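Local coordinates for hypothetical protein AQ_328 (Aquifex aeolicus, PDB 1R4V) that is of unknown function but adopts a histone fold, binds zinc ions, and may take part in protein heterodimerization, at residues 106-110 and 131-136. Sequence-based numbering, arbitrary orientation.
Sequences VDELL and YRNIMG
D107 and R132 meet where helix 106-113 lies across the start of helix 131-149, two helices of the all-alpha histone fold; the axes of segments 106-110 and 131-136 come within 9.6 Å at 96°, nearly a right angle. The polar part is a salt bridge at the more exposed side of the contact. R132 offers its guanidinium side-on, NE giving a fairly straight bond to OD2 of D107 at 2.8 Å, close to the guanidinium plane and on the syn side of the carboxylate. NH1 of R132 reaches OD1 of D107 from above the carboxylate plane; the two planes are 50° apart, and this second bond is longer, 3.3 Å. R132 can reach back this way because its chain bends at chi3 (-46°). A methionine in place of this arginine would probably leave the D107 carboxylate without its charged mate and take away both nitrogens that grip it.

Away from the salt bridge the packing is apolar and largely buried. The selenomethionine M135 extends beyond CG and runs alongside L109 and L110, its SE 3.8 Å from CA of L110 and its CE against CB of L109. M135 also touches L53 and V56 of helix 46-62, so its side chain lies between that helix and helix 106-113. L110 turns CD1 to CB of Y131, the two side chains crossing at about a right angle, while the ring of Y131 packs edge-to-face with F60. V106, which also touches F97 of helix 88-98, sends CG1 towards the backbone near G136, coming 3.4 Å from O of R132, the same carbonyl that accepts the helical bond from N of G136.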
ATOM      1  N   VAL A 106       2.324  -9.405   2.615  1.00 25.41           N
ATOM      2  CA  VAL A 106       1.501  -8.599   1.698  1.00 26.05           C
ATOM      3  C   VAL A 106       0.228  -9.315   1.274  1.00 25.41           C
ATOM      4  O   VAL A 106      -0.836  -8.700   1.245  1.00 22.87           O
ATOM      5  CB  VAL A 106       2.312  -8.069   0.496  1.00 27.65           C
ATOM      6  CG1 VAL A 106       1.423  -7.305  -0.474  1.00 31.15           C
ATOM      7  CG2 VAL A 106       3.419  -7.135   0.963  1.00 29.69           C
ATOM      8  N   ASP A 107       0.299 -10.617   1.005  1.00 25.49           N
ATOM      9  CA  ASP A 107      -0.888 -11.375   0.614  1.00 27.15           C
ATOM     10  C   ASP A 107      -1.936 -11.423   1.703  1.00 26.68           C
ATOM     11  O   ASP A 107      -3.124 -11.299   1.412  1.00 25.34           O
ATOM     12  CB  ASP A 107      -0.527 -12.782   0.169  1.00 29.22           C
ATOM     13  CG  ASP A 107       0.269 -12.777  -1.113  1.00 34.99           C
ATOM     14  OD1 ASP A 107       1.291 -13.498  -1.192  1.00 42.17           O
ATOM     15  OD2 ASP A 107      -0.055 -12.058  -2.081  1.00 36.04           O
ATOM     16  N   GLU A 108      -1.499 -11.574   2.953  1.00 25.81           N
ATOM     17  CA  GLU A 108      -2.420 -11.580   4.069  1.00 25.34           C
ATOM     18  C   GLU A 108      -2.914 -10.159   4.322  1.00 23.76           C
ATOM     19  O   GLU A 108      -4.077  -9.956   4.669  1.00 23.71           O
ATOM     20  CB  GLU A 108      -1.761 -12.160   5.331  1.00 26.22           C
ATOM     21  CG  GLU A 108      -1.157 -13.550   5.153  1.00 32.69           C
ATOM     22  CD  GLU A 108       0.324 -13.574   4.761  1.00 41.52           C
ATOM     23  OE1 GLU A 108       0.728 -12.942   3.748  1.00 43.83           O
ATOM     24  OE2 GLU A 108       1.104 -14.257   5.474  1.00 47.46           O
ATOM     25  N   LEU A 109      -2.045  -9.170   4.155  1.00 23.02           N
ATOM     26  CA  LEU A 109      -2.422  -7.797   4.461  1.00 24.13           C
ATOM     27  C   LEU A 109      -3.444  -7.288   3.435  1.00 24.83           C
ATOM     28  O   LEU A 109      -4.351  -6.508   3.750  1.00 24.67           O
ATOM     29  CB  LEU A 109      -1.179  -6.915   4.491  1.00 23.88           C
ATOM     30  CG  LEU A 109      -0.174  -7.227   5.607  1.00 25.87           C
ATOM     31  CD1 LEU A 109       1.089  -6.437   5.298  1.00 26.57           C
ATOM     32  CD2 LEU A 109      -0.773  -6.914   6.960  1.00 24.57           C
ATOM     33  N   LEU A 110      -3.307  -7.754   2.202  1.00 24.85           N
ATOM     34  CA  LEU A 110      -4.248  -7.404   1.137  1.00 26.17           C
ATOM     35  C   LEU A 110      -5.658  -7.862   1.517  1.00 26.43           C
ATOM     36  O   LEU A 110      -6.613  -7.100   1.416  1.00 25.79           O
ATOM     37  CB  LEU A 110      -3.830  -8.051  -0.184  1.00 26.51           C
ATOM     38  CG  LEU A 110      -4.034  -7.265  -1.483  1.00 31.08           C
ATOM     39  CD1 LEU A 110      -4.237  -8.263  -2.584  1.00 28.94           C
ATOM     40  CD2 LEU A 110      -5.143  -6.192  -1.472  1.00 31.14           C
ATOM     41  N   TYR A 131      -2.352  -6.643  -7.634  1.00 19.76           N
ATOM     42  CA  TYR A 131      -2.626  -5.908  -6.411  1.00 19.67           C
ATOM     43  C   TYR A 131      -1.564  -6.140  -5.356  1.00 20.97           C
ATOM     44  O   TYR A 131      -1.288  -5.255  -4.547  1.00 18.66           O
ATOM     45  CB  TYR A 131      -3.984  -6.307  -5.839  1.00 18.99           C
ATOM     46  CG  TYR A 131      -5.199  -5.629  -6.389  1.00 20.74           C
ATOM     47  CD1 TYR A 131      -5.163  -4.812  -7.534  1.00 19.31           C
ATOM     48  CD2 TYR A 131      -6.416  -5.792  -5.743  1.00 22.61           C
ATOM     49  CE1 TYR A 131      -6.322  -4.199  -8.024  1.00 18.01           C
ATOM     50  CE2 TYR A 131      -7.571  -5.165  -6.208  1.00 22.92           C
ATOM     51  CZ  TYR A 131      -7.519  -4.370  -7.335  1.00 22.71           C
ATOM     52  OH  TYR A 131      -8.690  -3.803  -7.744  1.00 21.65           O
ATOM     53  N   ARG A 132      -0.983  -7.336  -5.307  1.00 20.66           N
ATOM     54  CA  ARG A 132       0.068  -7.571  -4.315  1.00 23.51           C
ATOM     55  C   ARG A 132       1.312  -6.714  -4.565  1.00 21.97           C
ATOM     56  O   ARG A 132       1.934  -6.218  -3.631  1.00 22.02           O
ATOM     57  CB  ARG A 132       0.392  -9.066  -4.211  1.00 24.96           C
ATOM     58  CG  ARG A 132       1.046  -9.687  -5.443  1.00 27.57           C
ATOM     59  CD  ARG A 132       1.290 -11.199  -5.278  1.00 31.24           C
ATOM     60  NE  ARG A 132       1.871 -11.447  -3.961  1.00 37.14           N
ATOM     61  CZ  ARG A 132       3.135 -11.193  -3.643  1.00 40.29           C
ATOM     62  NH1 ARG A 132       3.535 -11.450  -2.407  1.00 39.01           N
ATOM     63  NH2 ARG A 132       4.004 -10.705  -4.532  1.00 43.33           N
ATOM     64  N   ASN A 133       1.668  -6.510  -5.832  1.00 21.67           N
ATOM     65  CA  ASN A 133       2.801  -5.666  -6.190  1.00 21.90           C
ATOM     66  C   ASN A 133       2.501  -4.203  -5.915  1.00 19.89           C
ATOM     67  O   ASN A 133       3.352  -3.492  -5.428  1.00 17.52           O
ATOM     68  CB  ASN A 133       3.219  -5.894  -7.630  1.00 22.24           C
ATOM     69  CG  ASN A 133       3.716  -7.313  -7.826  1.00 28.99           C
ATOM     70  OD1 ASN A 133       4.392  -7.873  -6.952  1.00 31.17           O
ATOM     71  ND2 ASN A 133       3.339  -7.914  -8.946  1.00 29.01           N
ATOM     72  N   ILE A 134       1.289  -3.765  -6.209  1.00 19.62           N
ATOM     73  CA  ILE A 134       0.905  -2.373  -5.938  1.00 19.62           C
ATOM     74  C   ILE A 134       0.947  -2.090  -4.444  1.00 20.05           C
ATOM     75  O   ILE A 134       1.496  -1.066  -4.015  1.00 19.79           O
ATOM     76  CB  ILE A 134      -0.476  -2.094  -6.521  1.00 19.13           C
ATOM     77  CG1 ILE A 134      -0.402  -2.193  -8.049  1.00 20.23           C
ATOM     78  CG2 ILE A 134      -0.967  -0.720  -6.086  1.00 20.65           C
ATOM     79  CD1 ILE A 134      -1.745  -2.159  -8.753  1.00 22.95           C
HETATM   80  N   MSE A 135       0.370  -2.987  -3.650  1.00 20.75           N
HETATM   81  CA  MSE A 135       0.335  -2.807  -2.211  1.00 25.66           C
HETATM   82  C   MSE A 135       1.723  -2.877  -1.612  1.00 21.76           C
HETATM   83  O   MSE A 135       2.042  -2.115  -0.720  1.00 21.26           O
HETATM   84  CB  MSE A 135      -0.560  -3.828  -1.522  1.00 25.01           C
HETATM   85  CG  MSE A 135      -1.166  -3.153  -0.269  1.00 32.95           C
HETATM   86 SE   MSE A 135      -1.859  -4.517   0.826  1.00 46.43          SE
HETATM   87  CE  MSE A 135      -1.800  -3.680   2.676  1.00 35.73           C
ATOM     88  N   GLY A 136       2.530  -3.814  -2.081  1.00 18.98           N
ATOM     89  CA  GLY A 136       3.917  -3.904  -1.664  1.00 19.27           C
ATOM     90  C   GLY A 136       4.711  -2.647  -1.945  1.00 17.19           C
ATOM     91  O   GLY A 136       5.456  -2.207  -1.084  1.00 18.74           O
TER